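Local coordinates for aminotransferase, class V family protein (Trichomonas vaginalis, PDB 5F8V) that probably catalyses the pyridoxal-phosphate-dependent exchange of an amino group between O-phospho-L-serine and 2-oxoglutarate, a step of serine biosynthesis, at residues 292-297 and 312-317; 306-311 and 340-345; 322-327 and 363-368. All coordinates share one frame; numbering follows the deposited sequence.

After helix 267-286 the chain enters the loop holding 292-297, runs through strand 304-307 and reaches the loop at 312-317, where contact 1 closes a loop around that strand. Contact 2 starts inside this loop, at 306-311, and ends beyond it, at 340-345, pairing strand 304-307 with strand 345-348; contacts 1 and 2 therefore cross. Contact 3 begins on helix 318-329 and closes on helix 355-367, so it crosses contact 2 but follows contact 1 in series. K316 NZ and V342 O join contacts 1 and 2, while the rings of F307, F345 and F324 join contacts 2 and 3, whose centres lie about 13 Å apart.

Contact 1 (292-297 and 312-317); sequences VNRIKP and GYENKD
The two loops on either side of strand 304-307 meet at the protein surface through R294 and Y313, whose side chains lie flat on each other and run in opposite directions. The backbone end of R294 is therefore beside the phenol oxygen, and its guanidinium lies over the root of the tyrosine. R294 N donates to Y313 OH over 3.0 Å in a nearly straight bond (165° at the hydrogen), which ties the far end of the ring to the other loop's main chain. R294 CD sits 3.9 Å from the centroid of the Y313 ring, over the face and displaced toward the rim, making a CH-pi contact. Farther out, the guanidinium plane is turned only 20° from the ring, and its centre rests on Y313 CB, with R294 CZ 3.4 Å from that carbon. A long, extended arginine suits this place, since its methylenes can cover the ring while its charged end goes on to meet E314.

The loop bearing the arginine is shaped by an Asx turn: N293 OD1 accepts from I295 N at 2.9 Å, while N293 ND2 is taken by P306 O of the neighbouring strand. At one edge of the Y313 ring, V292 CG2 adds an apolar contact 4.2 Å from CE2.

E314 meets the charged tip. Its CG stands beside its own backbone N (chi1 -62°) and the chain is extended beyond, with the carboxylate nearly perpendicular to the guanidinium. R294 NH2 forms a salt bridge to E314 OE2 at 2.8 Å, on the anti side and somewhat out of the carboxylate plane, while R294 NH1 adds a weak bond to the same oxygen. Within the second loop, K316 NZ is held by G312 O and Y313 O and, from another loop, by V342 O.

Contact 2 (306-311 and 340-345); sequences PFFRPD and VSVGGF
V342 meets F308 first: the valine CB lies 4.1 Å from F308 CZ, the two side chains crossing at about a right angle. The carbonyl of the same residue comes to the rim of the ring, with V342 O 3.4 Å from F308 CE1 and near the ring plane, where the slightly positive aromatic hydrogens lie.

G343 and G344 follow, both with positive phi, a backbone shape that glycine takes easily. G343 O approaches F308 CE1 as well, obliquely. At G344 the absence of a side chain lets F308 CD1 settle close against the backbone, 3.8 Å from G344 CA, while G344 N is bound by D321 OD2 of helix 318-329.

With F345 the segment enters strand 345-348 and forms an antiparallel, hydrogen-bonded pair with F307: F307 N donates to F345 O and F345 N to F307 O, each at 2.8 Å. This bridge belongs to a two-stranded sheet, and both side chains stand on the same face of it. F307 holds CG between its backbone N and carbonyl carbon (chi1 58°), the crowded position, and its ring presents one face to F345 CB, 3.7 Å from the ring centroid. The two rings are oblique, their planes 47° apart. At the far end of its ring, F345 CZ reaches R309 CG at 4.1 Å; the arginine's charged end is turned elsewhere, to D321, to N315 O and, in a salt bridge with poor hydrogen-bond geometry, to D311.

The backbone groups that would be costly to bury bare are thus paired with each other, and the phenylalanines, which bring no further polar atom to satisfy, pack around the pair.

Contact 3 (322-327 and 363-368); sequences AKFVNF and QAMKEW
An aromatic cluster joins two helices here: F324 and F327, one helical turn apart on helix 318-329, take the indole of W368 between them. The tryptophan is the first residue to leave helix 355-367. The short helical segments run largely against each other, at 133°, and their axes stay 11.0 Å apart, a separation that large side chains fill.

F324 points its edge at the face of the indole, with CD2 3.7 Å from W368 CD2 and its plane 73° from that of the five-membered ring. Its CB also lies over the six-membered ring of W368, 4.2 Å from that centroid. The tryptophan then presents its own edge to F327, setting W368 CE3 over the face of that ring, 3.7 Å from F327 CG. In both phenylalanines CG stands anti to the backbone N (chi1 -179° in F324), which carries each ring off the helix toward W368. The two edge-to-face contacts follow one another through the indole. Outside this pair of contacts, K323 CB touches W368 CH2 at 3.8 Å, lending the base of a lysine whose ammonium is directed elsewhere. F327 CE1 nears A364 O at 3.4 Å, and F324 CZ packs against M365 CG at 3.7 Å; the unbranched, apolar methionine suits a buried place beside a ring.

M365 also packs on A284 and I285 of helix 267-286 and, with F324, on F307 of strand 304-307. F291 in the loop after helix 267-286 and F371 near the chain end extend the aromatic cluster, while E367 pairs with R331 just beyond helix 318-329.

Contact 1 (292-297 and 312-317)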
ATOM      1  N   VAL A 292       0.343  24.577  28.484  1.00 18.77           N
ATOM      2  CA  VAL A 292       1.714  24.980  28.143  1.00 18.62           C
ATOM      3  C   VAL A 292       2.243  24.209  26.934  1.00 18.37           C
ATOM      4  O   VAL A 292       1.924  23.033  26.751  1.00 18.81           O
ATOM      5  CB  VAL A 292       2.695  24.747  29.324  1.00 18.35           C
ATOM      6  CG1 VAL A 292       2.273  25.555  30.543  1.00 18.34           C
ATOM      7  CG2 VAL A 292       2.823  23.262  29.677  1.00 18.17           C
ATOM      8  N   ASN A 293       3.047  24.888  26.119  1.00 18.24           N
ATOM      9  CA  ASN A 293       3.828  24.266  25.051  1.00 18.53           C
ATOM     10  C   ASN A 293       5.226  24.852  25.150  1.00 19.41           C
ATOM     11  O   ASN A 293       5.374  26.072  25.202  1.00 19.44           O
ATOM     12  CB  ASN A 293       3.207  24.545  23.672  1.00 17.53           C
ATOM     13  CG  ASN A 293       4.153  24.219  22.507  1.00 17.14           C
ATOM     14  OD1 ASN A 293       5.182  24.873  22.324  1.00 16.44           O
ATOM     15  ND2 ASN A 293       3.786  23.231  21.696  1.00 16.93           N
ATOM     16  N   ARG A 294       6.229  23.976  25.143  1.00 21.28           N
ATOM     17  CA  ARG A 294       7.633  24.335  25.422  1.00 22.71           C
ATOM     18  C   ARG A 294       8.467  24.655  24.184  1.00 22.20           C
ATOM     19  O   ARG A 294       9.596  25.117  24.317  1.00 22.08           O
ATOM     20  CB  ARG A 294       8.348  23.180  26.151  1.00 23.98           C
ATOM     21  CG  ARG A 294       8.339  23.276  27.662  1.00 26.17           C
ATOM     22  CD  ARG A 294       9.199  22.179  28.268  1.00 27.83           C
ATOM     23  NE  ARG A 294       8.839  21.891  29.655  1.00 29.75           N
ATOM     24  CZ  ARG A 294       9.332  20.887  30.380  1.00 30.41           C
ATOM     25  NH1 ARG A 294      10.233  20.050  29.873  1.00 30.02           N
ATOM     26  NH2 ARG A 294       8.913  20.718  31.633  1.00 31.22           N
ATOM     27  N   ILE A 295       7.940  24.382  22.996  1.00 21.93           N
ATOM     28  CA  ILE A 295       8.748  24.456  21.782  1.00 21.54           C
ATOM     29  C   ILE A 295       9.024  25.925  21.489  1.00 20.66           C
ATOM     30  O   ILE A 295       8.111  26.751  21.527  1.00 19.70           O
ATOM     31  CB  ILE A 295       8.061  23.775  20.578  1.00 21.65           C
ATOM     32  CG1 ILE A 295       7.700  22.310  20.902  1.00 21.90           C
ATOM     33  CG2 ILE A 295       8.936  23.868  19.326  1.00 21.66           C
ATOM     34  CD1 ILE A 295       8.819  21.461  21.462  1.00 22.14           C
ATOM     35  N   LYS A 296      10.288  26.251  21.222  1.00 20.52           N
ATOM     36  CA  LYS A 296      10.660  27.633  20.910  1.00 21.27           C
ATOM     37  C   LYS A 296       9.931  28.083  19.646  1.00 20.19           C
ATOM     38  O   LYS A 296       9.751  27.276  18.734  1.00 18.69           O
ATOM     39  CB  LYS A 296      12.177  27.784  20.746  1.00 23.04           C
ATOM     40  CG  LYS A 296      12.936  27.704  22.063  1.00 24.56           C
ATOM     41  CD  LYS A 296      14.433  27.912  21.881  1.00 26.22           C
ATOM     42  CE  LYS A 296      15.188  27.524  23.149  1.00 27.71           C
ATOM     43  NZ  LYS A 296      16.668  27.654  23.013  1.00 28.87           N
ATOM     44  N   PRO A 297       9.481  29.357  19.600  1.00 20.48           N
ATOM     45  CA  PRO A 297       8.630  29.846  18.498  1.00 20.47           C
ATOM     46  C   PRO A 297       9.209  29.614  17.096  1.00 20.27           C
ATOM     47  O   PRO A 297       8.462  29.317  16.161  1.00 19.39           O
ATOM     48  CB  PRO A 297       8.480  31.352  18.795  1.00 20.96           C
ATOM     49  CG  PRO A 297       9.590  31.682  19.742  1.00 21.01           C
ATOM     50  CD  PRO A 297       9.821  30.442  20.543  1.00 20.55           C
ATOM     51  N   GLY A 312       2.761  18.952  32.834  1.00 27.75           N
ATOM     52  CA  GLY A 312       2.525  17.691  32.122  1.00 27.51           C
ATOM     53  C   GLY A 312       3.700  17.100  31.359  1.00 27.86           C
ATOM     54  O   GLY A 312       3.651  15.928  30.970  1.00 28.09           O
ATOM     55  N   TYR A 313       4.751  17.888  31.126  1.00 27.95           N
ATOM     56  CA  TYR A 313       5.929  17.386  30.395  1.00 28.90           C
ATOM     57  C   TYR A 313       6.679  16.317  31.192  1.00 30.62           C
ATOM     58  O   TYR A 313       6.959  15.239  30.675  1.00 30.21           O
ATOM     59  CB  TYR A 313       6.880  18.529  30.002  1.00 27.93           C
ATOM     60  CG  TYR A 313       6.546  19.189  28.682  1.00 26.75           C
ATOM     61  CD1 TYR A 313       6.903  18.592  27.470  1.00 26.24           C
ATOM     62  CD2 TYR A 313       5.891  20.417  28.640  1.00 26.66           C
ATOM     63  CE1 TYR A 313       6.613  19.200  26.250  1.00 25.88           C
ATOM     64  CE2 TYR A 313       5.591  21.029  27.430  1.00 26.66           C
ATOM     65  CZ  TYR A 313       5.951  20.419  26.237  1.00 25.74           C
ATOM     66  OH  TYR A 313       5.647  21.048  25.052  1.00 24.78           O
ATOM     67  N   GLU A 314       6.971  16.624  32.453  1.00 33.67           N
ATOM     68  CA  GLU A 314       7.735  15.738  33.334  1.00 35.96           C
ATOM     69  C   GLU A 314       6.893  14.992  34.391  1.00 35.91           C
ATOM     70  O   GLU A 314       7.372  14.006  34.954  1.00 36.30           O
ATOM     71  CB  GLU A 314       8.857  16.546  34.000  1.00 38.50           C
ATOM     72  CG  GLU A 314       9.855  17.113  32.988  1.00 41.11           C
ATOM     73  CD  GLU A 314      10.794  18.153  33.573  1.00 43.40           C
ATOM     74  OE1 GLU A 314      11.448  17.860  34.597  1.00 45.86           O
ATOM     75  OE2 GLU A 314      10.890  19.262  32.994  1.00 44.59           O
ATOM     76  N   ASN A 315       5.660  15.445  34.652  1.00 35.01           N
ATOM     77  CA  ASN A 315       4.758  14.801  35.632  1.00 33.54           C
ATOM     78  C   ASN A 315       3.498  14.248  34.963  1.00 31.25           C
ATOM     79  O   ASN A 315       2.512  14.958  34.811  1.00 30.23           O
ATOM     80  CB  ASN A 315       4.372  15.791  36.742  1.00 34.55           C
ATOM     81  CG  ASN A 315       5.578  16.412  37.421  1.00 36.14           C
ATOM     82  OD1 ASN A 315       5.940  17.561  37.143  1.00 38.09           O
ATOM     83  ND2 ASN A 315       6.218  15.653  38.303  1.00 36.25           N
ATOM     84  N   LYS A 316       3.538  12.976  34.571  1.00 30.14           N
ATOM     85  CA  LYS A 316       2.447  12.361  33.812  1.00 30.81           C
ATOM     86  C   LYS A 316       1.257  12.013  34.710  1.00 30.89           C
ATOM     87  O   LYS A 316       1.429  11.540  35.835  1.00 30.94           O
ATOM     88  CB  LYS A 316       2.922  11.098  33.067  1.00 30.74           C
ATOM     89  CG  LYS A 316       4.103  11.302  32.120  1.00 30.77           C
ATOM     90  CD  LYS A 316       3.822  12.312  31.008  1.00 30.42           C
ATOM     91  CE  LYS A 316       5.051  12.536  30.130  1.00 30.18           C
ATOM     92  NZ  LYS A 316       4.930  13.781  29.321  1.00 29.69           N
ATOM     93  N   ASP A 317       0.055  12.252  34.190  1.00 30.39           N
ATOM     94  CA  ASP A 317      -1.194  11.964  34.898  1.00 30.07           C
ATOM     95  C   ASP A 317      -2.284  11.805  33.842  1.00 29.84           C
ATOM     96  O   ASP A 317      -2.844  12.795  33.352  1.00 28.83           O
ATOM     97  CB  ASP A 317      -1.510  13.100  35.890  1.00 30.07           C
ATOM     98  CG  ASP A 317      -2.697  12.796  36.814  1.00 29.85           C
ATOM     99  OD1 ASP A 317      -3.422  11.793  36.612  1.00 30.04           O
ATOM    100  OD2 ASP A 317      -2.908  13.595  37.748  1.00 28.90           O
TER

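Contact 2 (306-311 and 340-345)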
ATOM      1  N   PRO A 306       1.376  20.069  20.038  1.00 18.18           N
ATOM      2  CA  PRO A 306       1.214  19.472  21.360  1.00 18.12           C
ATOM      3  C   PRO A 306       1.048  20.547  22.425  1.00 17.95           C
ATOM      4  O   PRO A 306       1.493  21.688  22.252  1.00 17.24           O
ATOM      5  CB  PRO A 306       2.499  18.659  21.576  1.00 18.48           C
ATOM      6  CG  PRO A 306       3.463  19.128  20.548  1.00 18.32           C
ATOM      7  CD  PRO A 306       2.696  19.793  19.447  1.00 18.11           C
ATOM      8  N   PHE A 307       0.353  20.186  23.492  1.00 18.37           N
ATOM      9  CA  PHE A 307       0.256  21.029  24.679  1.00 18.30           C
ATOM     10  C   PHE A 307      -0.156  20.176  25.867  1.00 18.30           C
ATOM     11  O   PHE A 307      -0.713  19.094  25.708  1.00 18.22           O
ATOM     12  CB  PHE A 307      -0.680  22.231  24.468  1.00 18.30           C
ATOM     13  CG  PHE A 307      -2.097  21.876  24.091  1.00 18.74           C
ATOM     14  CD1 PHE A 307      -2.431  21.567  22.776  1.00 18.38           C
ATOM     15  CD2 PHE A 307      -3.116  21.918  25.040  1.00 18.68           C
ATOM     16  CE1 PHE A 307      -3.739  21.278  22.422  1.00 18.65           C
ATOM     17  CE2 PHE A 307      -4.429  21.622  24.696  1.00 18.33           C
ATOM     18  CZ  PHE A 307      -4.747  21.309  23.386  1.00 18.72           C
ATOM     19  N   PHE A 308       0.163  20.663  27.055  1.00 19.26           N
ATOM     20  CA  PHE A 308       0.062  19.870  28.266  1.00 19.75           C
ATOM     21  C   PHE A 308      -0.568  20.646  29.400  1.00 20.06           C
ATOM     22  O   PHE A 308      -0.642  21.871  29.373  1.00 19.38           O
ATOM     23  CB  PHE A 308       1.457  19.412  28.690  1.00 19.84           C
ATOM     24  CG  PHE A 308       2.119  18.511  27.698  1.00 19.99           C
ATOM     25  CD1 PHE A 308       2.039  17.133  27.833  1.00 20.85           C
ATOM     26  CD2 PHE A 308       2.833  19.042  26.633  1.00 19.76           C
ATOM     27  CE1 PHE A 308       2.650  16.296  26.911  1.00 21.17           C
ATOM     28  CE2 PHE A 308       3.437  18.212  25.704  1.00 20.63           C
ATOM     29  CZ  PHE A 308       3.346  16.837  25.842  1.00 20.91           C
ATOM     30  N   ARG A 309      -0.990  19.902  30.417  1.00 21.60           N
ATOM     31  CA  ARG A 309      -1.278  20.479  31.728  1.00 23.10           C
ATOM     32  C   ARG A 309      -0.004  21.209  32.162  1.00 23.43           C
ATOM     33  O   ARG A 309       1.083  20.841  31.707  1.00 23.14           O
ATOM     34  CB  ARG A 309      -1.604  19.383  32.748  1.00 23.46           C
ATOM     35  CG  ARG A 309      -2.913  18.654  32.512  1.00 24.05           C
ATOM     36  CD  ARG A 309      -3.101  17.453  33.432  1.00 24.50           C
ATOM     37  NE  ARG A 309      -1.980  16.511  33.339  1.00 25.09           N
ATOM     38  CZ  ARG A 309      -0.952  16.431  34.193  1.00 25.22           C
ATOM     39  NH1 ARG A 309      -0.863  17.226  35.265  1.00 25.56           N
ATOM     40  NH2 ARG A 309       0.015  15.548  33.965  1.00 24.99           N
ATOM     41  N   PRO A 310      -0.117  22.221  33.046  1.00 24.79           N
ATOM     42  CA  PRO A 310       1.043  23.062  33.403  1.00 25.74           C
ATOM     43  C   PRO A 310       2.351  22.322  33.758  1.00 27.22           C
ATOM     44  O   PRO A 310       3.441  22.809  33.424  1.00 28.01           O
ATOM     45  CB  PRO A 310       0.528  23.860  34.606  1.00 25.03           C
ATOM     46  CG  PRO A 310      -0.936  23.941  34.387  1.00 24.73           C
ATOM     47  CD  PRO A 310      -1.307  22.598  33.834  1.00 24.74           C
ATOM     48  N   ASP A 311       2.232  21.158  34.399  1.00 27.76           N
ATOM     49  CA  ASP A 311       3.382  20.318  34.766  1.00 28.95           C
ATOM     50  C   ASP A 311       3.425  18.993  33.989  1.00 28.07           C
ATOM     51  O   ASP A 311       4.076  18.035  34.411  1.00 27.68           O
ATOM     52  CB  ASP A 311       3.389  20.064  36.292  1.00 30.91           C
ATOM     53  CG  ASP A 311       2.067  19.486  36.819  1.00 32.41           C
ATOM     54  OD1 ASP A 311       1.323  18.841  36.043  1.00 33.93           O
ATOM     55  OD2 ASP A 311       1.766  19.688  38.021  1.00 33.21           O
ATOM     56  N   VAL A 340       0.786   8.411  22.893  1.00 26.81           N
ATOM     57  CA  VAL A 340       0.969   7.623  24.128  1.00 27.59           C
ATOM     58  C   VAL A 340       2.332   7.800  24.816  1.00 28.15           C
ATOM     59  O   VAL A 340       2.436   7.638  26.030  1.00 28.34           O
ATOM     60  CB  VAL A 340       0.739   6.096  23.893  1.00 27.94           C
ATOM     61  CG1 VAL A 340      -0.709   5.807  23.530  1.00 28.01           C
ATOM     62  CG2 VAL A 340       1.700   5.515  22.841  1.00 27.62           C
ATOM     63  N   SER A 341       3.368   8.108  24.036  1.00 28.35           N
ATOM     64  CA  SER A 341       4.730   8.298  24.562  1.00 27.25           C
ATOM     65  C   SER A 341       4.869   9.529  25.466  1.00 26.72           C
ATOM     66  O   SER A 341       5.710   9.550  26.361  1.00 26.30           O
ATOM     67  CB  SER A 341       5.735   8.390  23.399  1.00 27.84           C
ATOM     68  OG  SER A 341       5.490   9.528  22.578  1.00 27.57           O
ATOM     69  N   VAL A 342       4.049  10.550  25.219  1.00 25.79           N
ATOM     70  CA  VAL A 342       4.131  11.818  25.947  1.00 25.45           C
ATOM     71  C   VAL A 342       2.889  12.148  26.789  1.00 24.64           C
ATOM     72  O   VAL A 342       2.980  12.958  27.704  1.00 24.07           O
ATOM     73  CB  VAL A 342       4.453  12.991  24.983  1.00 25.68           C
ATOM     74  CG1 VAL A 342       5.838  12.795  24.366  1.00 26.19           C
ATOM     75  CG2 VAL A 342       3.397  13.146  23.881  1.00 25.50           C
ATOM     76  N   GLY A 343       1.745  11.529  26.491  1.00 24.29           N
ATOM     77  CA  GLY A 343       0.482  11.912  27.121  1.00 24.10           C
ATOM     78  C   GLY A 343       0.074  13.332  26.740  1.00 23.57           C
ATOM     79  O   GLY A 343       0.544  13.888  25.744  1.00 23.85           O
ATOM     80  N   GLY A 344      -0.788  13.923  27.557  1.00 22.20           N
ATOM     81  CA  GLY A 344      -1.268  15.284  27.333  1.00 20.90           C
ATOM     82  C   GLY A 344      -2.078  15.405  26.061  1.00 19.54           C
ATOM     83  O   GLY A 344      -2.783  14.463  25.675  1.00 18.97           O
ATOM     84  N   PHE A 345      -1.952  16.554  25.390  1.00 18.41           N
ATOM     85  CA  PHE A 345      -2.854  16.915  24.287  1.00 17.82           C
ATOM     86  C   PHE A 345      -2.113  17.319  23.018  1.00 17.47           C
ATOM     87  O   PHE A 345      -0.990  17.811  23.087  1.00 17.54           O
ATOM     88  CB  PHE A 345      -3.771  18.051  24.732  1.00 17.66           C
ATOM     89  CG  PHE A 345      -4.124  17.988  26.189  1.00 17.04           C
ATOM     90  CD1 PHE A 345      -4.894  16.942  26.672  1.00 16.69           C
ATOM     91  CD2 PHE A 345      -3.657  18.950  27.083  1.00 16.72           C
ATOM     92  CE1 PHE A 345      -5.209  16.863  28.020  1.00 17.02           C
ATOM     93  CE2 PHE A 345      -3.968  18.872  28.432  1.00 16.76           C
ATOM     94  CZ  PHE A 345      -4.745  17.830  28.899  1.00 16.62           C
TER

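Contact 3 (322-327 and 363-368)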
ATOM      1  N   ALA A 322      -7.303  12.890  30.848  1.00 25.94           N
ATOM      2  CA  ALA A 322      -8.594  12.352  30.410  1.00 26.32           C
ATOM      3  C   ALA A 322      -9.770  13.312  30.616  1.00 25.29           C
ATOM      4  O   ALA A 322     -10.716  13.281  29.836  1.00 25.85           O
ATOM      5  CB  ALA A 322      -8.884  11.014  31.085  1.00 26.87           C
ATOM      6  N   LYS A 323      -9.705  14.156  31.645  1.00 25.05           N
ATOM      7  CA  LYS A 323     -10.772  15.130  31.923  1.00 25.27           C
ATOM      8  C   LYS A 323     -10.937  16.166  30.805  1.00 24.22           C
ATOM      9  O   LYS A 323     -12.053  16.389  30.342  1.00 22.99           O
ATOM     10  CB  LYS A 323     -10.549  15.848  33.256  1.00 26.23           C
ATOM     11  CG  LYS A 323     -10.885  15.033  34.494  1.00 27.90           C
ATOM     12  CD  LYS A 323     -10.511  15.814  35.748  1.00 29.09           C
ATOM     13  CE  LYS A 323     -11.143  15.220  36.997  1.00 30.62           C
ATOM     14  NZ  LYS A 323     -10.693  13.819  37.230  1.00 31.41           N
ATOM     15  N   PHE A 324      -9.838  16.797  30.379  1.00 23.34           N
ATOM     16  CA  PHE A 324      -9.898  17.754  29.254  1.00 22.16           C
ATOM     17  C   PHE A 324     -10.155  17.064  27.912  1.00 21.19           C
ATOM     18  O   PHE A 324     -10.844  17.620  27.057  1.00 21.21           O
ATOM     19  CB  PHE A 324      -8.642  18.633  29.168  1.00 21.86           C
ATOM     20  CG  PHE A 324      -8.679  19.631  28.033  1.00 21.50           C
ATOM     21  CD1 PHE A 324      -7.872  19.465  26.907  1.00 21.57           C
ATOM     22  CD2 PHE A 324      -9.548  20.718  28.071  1.00 21.40           C
ATOM     23  CE1 PHE A 324      -7.916  20.379  25.856  1.00 21.46           C
ATOM     24  CE2 PHE A 324      -9.604  21.627  27.024  1.00 21.18           C
ATOM     25  CZ  PHE A 324      -8.784  21.461  25.918  1.00 21.43           C
ATOM     26  N   VAL A 325      -9.596  15.873  27.718  1.00 20.88           N
ATOM     27  CA  VAL A 325      -9.816  15.110  26.481  1.00 20.53           C
ATOM     28  C   VAL A 325     -11.299  14.797  26.311  1.00 20.46           C
ATOM     29  O   VAL A 325     -11.868  14.976  25.224  1.00 19.60           O
ATOM     30  CB  VAL A 325      -8.980  13.803  26.448  1.00 20.70           C
ATOM     31  CG1 VAL A 325      -9.433  12.863  25.338  1.00 20.81           C
ATOM     32  CG2 VAL A 325      -7.502  14.129  26.270  1.00 21.19           C
ATOM     33  N   ASN A 326     -11.909  14.308  27.384  1.00 19.82           N
ATOM     34  CA  ASN A 326     -13.339  14.005  27.376  1.00 19.63           C
ATOM     35  C   ASN A 326     -14.207  15.242  27.286  1.00 18.81           C
ATOM     36  O   ASN A 326     -15.252  15.204  26.645  1.00 19.32           O
ATOM     37  CB  ASN A 326     -13.705  13.136  28.579  1.00 19.82           C
ATOM     38  CG  ASN A 326     -13.345  11.692  28.341  1.00 20.05           C
ATOM     39  OD1 ASN A 326     -13.996  11.013  27.537  1.00 20.26           O
ATOM     40  ND2 ASN A 326     -12.292  11.217  28.989  1.00 20.50           N
ATOM     41  N   PHE A 327     -13.754  16.332  27.902  1.00 17.78           N
ATOM     42  CA  PHE A 327     -14.362  17.654  27.737  1.00 17.55           C
ATOM     43  C   PHE A 327     -14.429  18.043  26.255  1.00 17.69           C
ATOM     44  O   PHE A 327     -15.454  18.550  25.784  1.00 17.55           O
ATOM     45  CB  PHE A 327     -13.561  18.691  28.525  1.00 16.91           C
ATOM     46  CG  PHE A 327     -14.175  20.057  28.559  1.00 16.56           C
ATOM     47  CD1 PHE A 327     -13.701  21.072  27.726  1.00 16.15           C
ATOM     48  CD2 PHE A 327     -15.210  20.347  29.450  1.00 16.19           C
ATOM     49  CE1 PHE A 327     -14.256  22.342  27.773  1.00 16.01           C
ATOM     50  CE2 PHE A 327     -15.762  21.619  29.501  1.00 16.13           C
ATOM     51  CZ  PHE A 327     -15.291  22.615  28.657  1.00 16.03           C
ATOM     52  N   GLN A 363     -12.419  27.810  21.626  1.00 16.87           N
ATOM     53  CA  GLN A 363     -13.524  28.031  22.563  1.00 17.54           C
ATOM     54  C   GLN A 363     -13.518  27.019  23.708  1.00 17.25           C
ATOM     55  O   GLN A 363     -13.699  27.402  24.867  1.00 16.72           O
ATOM     56  CB  GLN A 363     -14.887  28.013  21.852  1.00 17.69           C
ATOM     57  CG  GLN A 363     -15.183  29.248  21.012  1.00 18.44           C
ATOM     58  CD  GLN A 363     -15.012  30.553  21.780  1.00 18.83           C
ATOM     59  OE1 GLN A 363     -14.114  31.350  21.483  1.00 20.46           O
ATOM     60  NE2 GLN A 363     -15.827  30.746  22.802  1.00 18.50           N
ATOM     61  N   ALA A 364     -13.302  25.745  23.391  1.00 17.13           N
ATOM     62  CA  ALA A 364     -13.223  24.708  24.417  1.00 17.22           C
ATOM     63  C   ALA A 364     -12.102  25.005  25.412  1.00 17.42           C
ATOM     64  O   ALA A 364     -12.300  24.918  26.627  1.00 17.71           O
ATOM     65  CB  ALA A 364     -13.037  23.336  23.788  1.00 17.37           C
ATOM     66  N   MET A 365     -10.942  25.400  24.891  1.00 17.19           N
ATOM     67  CA  MET A 365      -9.783  25.698  25.726  1.00 17.28           C
ATOM     68  C   MET A 365     -10.029  26.911  26.626  1.00 18.10           C
ATOM     69  O   MET A 365      -9.589  26.921  27.776  1.00 16.61           O
ATOM     70  CB  MET A 365      -8.531  25.898  24.854  1.00 17.10           C
ATOM     71  CG  MET A 365      -8.078  24.618  24.168  1.00 16.70           C
ATOM     72  SD  MET A 365      -6.808  24.832  22.898  1.00 16.53           S
ATOM     73  CE  MET A 365      -5.480  25.498  23.901  1.00 16.78           C
ATOM     74  N   LYS A 366     -10.742  27.910  26.105  1.00 19.31           N
ATOM     75  CA  LYS A 366     -11.102  29.111  26.864  1.00 21.86           C
ATOM     76  C   LYS A 366     -12.146  28.806  27.947  1.00 22.13           C
ATOM     77  O   LYS A 366     -12.103  29.389  29.021  1.00 21.37           O
ATOM     78  CB  LYS A 366     -11.636  30.198  25.919  1.00 23.58           C
ATOM     79  CG  LYS A 366     -11.870  31.571  26.535  1.00 25.37           C
ATOM     80  CD  LYS A 366     -10.565  32.320  26.762  1.00 27.11           C
ATOM     81  CE  LYS A 366     -10.810  33.641  27.485  1.00 28.16           C
ATOM     82  NZ  LYS A 366      -9.532  34.324  27.835  1.00 28.68           N
ATOM     83  N   GLU A 367     -13.069  27.891  27.661  1.00 23.25           N
ATOM     84  CA  GLU A 367     -14.160  27.557  28.595  1.00 24.35           C
ATOM     85  C   GLU A 367     -13.818  26.472  29.621  1.00 24.13           C
ATOM     86  O   GLU A 367     -14.546  26.305  30.596  1.00 23.71           O
ATOM     87  CB  GLU A 367     -15.410  27.162  27.805  1.00 25.53           C
ATOM     88  CG  GLU A 367     -16.074  28.359  27.132  1.00 26.96           C
ATOM     89  CD  GLU A 367     -16.899  28.013  25.902  1.00 28.92           C
ATOM     90  OE1 GLU A 367     -17.019  26.821  25.538  1.00 31.11           O
ATOM     91  OE2 GLU A 367     -17.439  28.961  25.288  1.00 31.13           O
ATOM     92  N   TRP A 368     -12.732  25.734  29.393  1.00 23.60           N
ATOM     93  CA  TRP A 368     -12.261  24.725  30.330  1.00 24.11           C
ATOM     94  C   TRP A 368     -12.123  25.346  31.743  1.00 25.16           C
ATOM     95  O   TRP A 368     -11.398  26.322  31.907  1.00 23.60           O
ATOM     96  CB  TRP A 368     -10.930  24.147  29.828  1.00 24.04           C
ATOM     97  CG  TRP A 368     -10.205  23.271  30.794  1.00 23.28           C
ATOM     98  CD1 TRP A 368      -8.987  23.503  31.336  1.00 23.25           C
ATOM     99  CD2 TRP A 368     -10.652  22.018  31.324  1.00 23.29           C
ATOM    100  NE1 TRP A 368      -8.637  22.477  32.178  1.00 23.45           N
ATOM    101  CE2 TRP A 368      -9.644  21.548  32.184  1.00 23.52           C
ATOM    102  CE3 TRP A 368     -11.801  21.244  31.142  1.00 23.61           C
ATOM    103  CZ2 TRP A 368      -9.755  20.339  32.879  1.00 23.60           C
ATOM    104  CZ3 TRP A 368     -11.915  20.046  31.837  1.00 23.84           C
ATOM    105  CH2 TRP A 368     -10.895  19.604  32.690  1.00 23.64           C
TER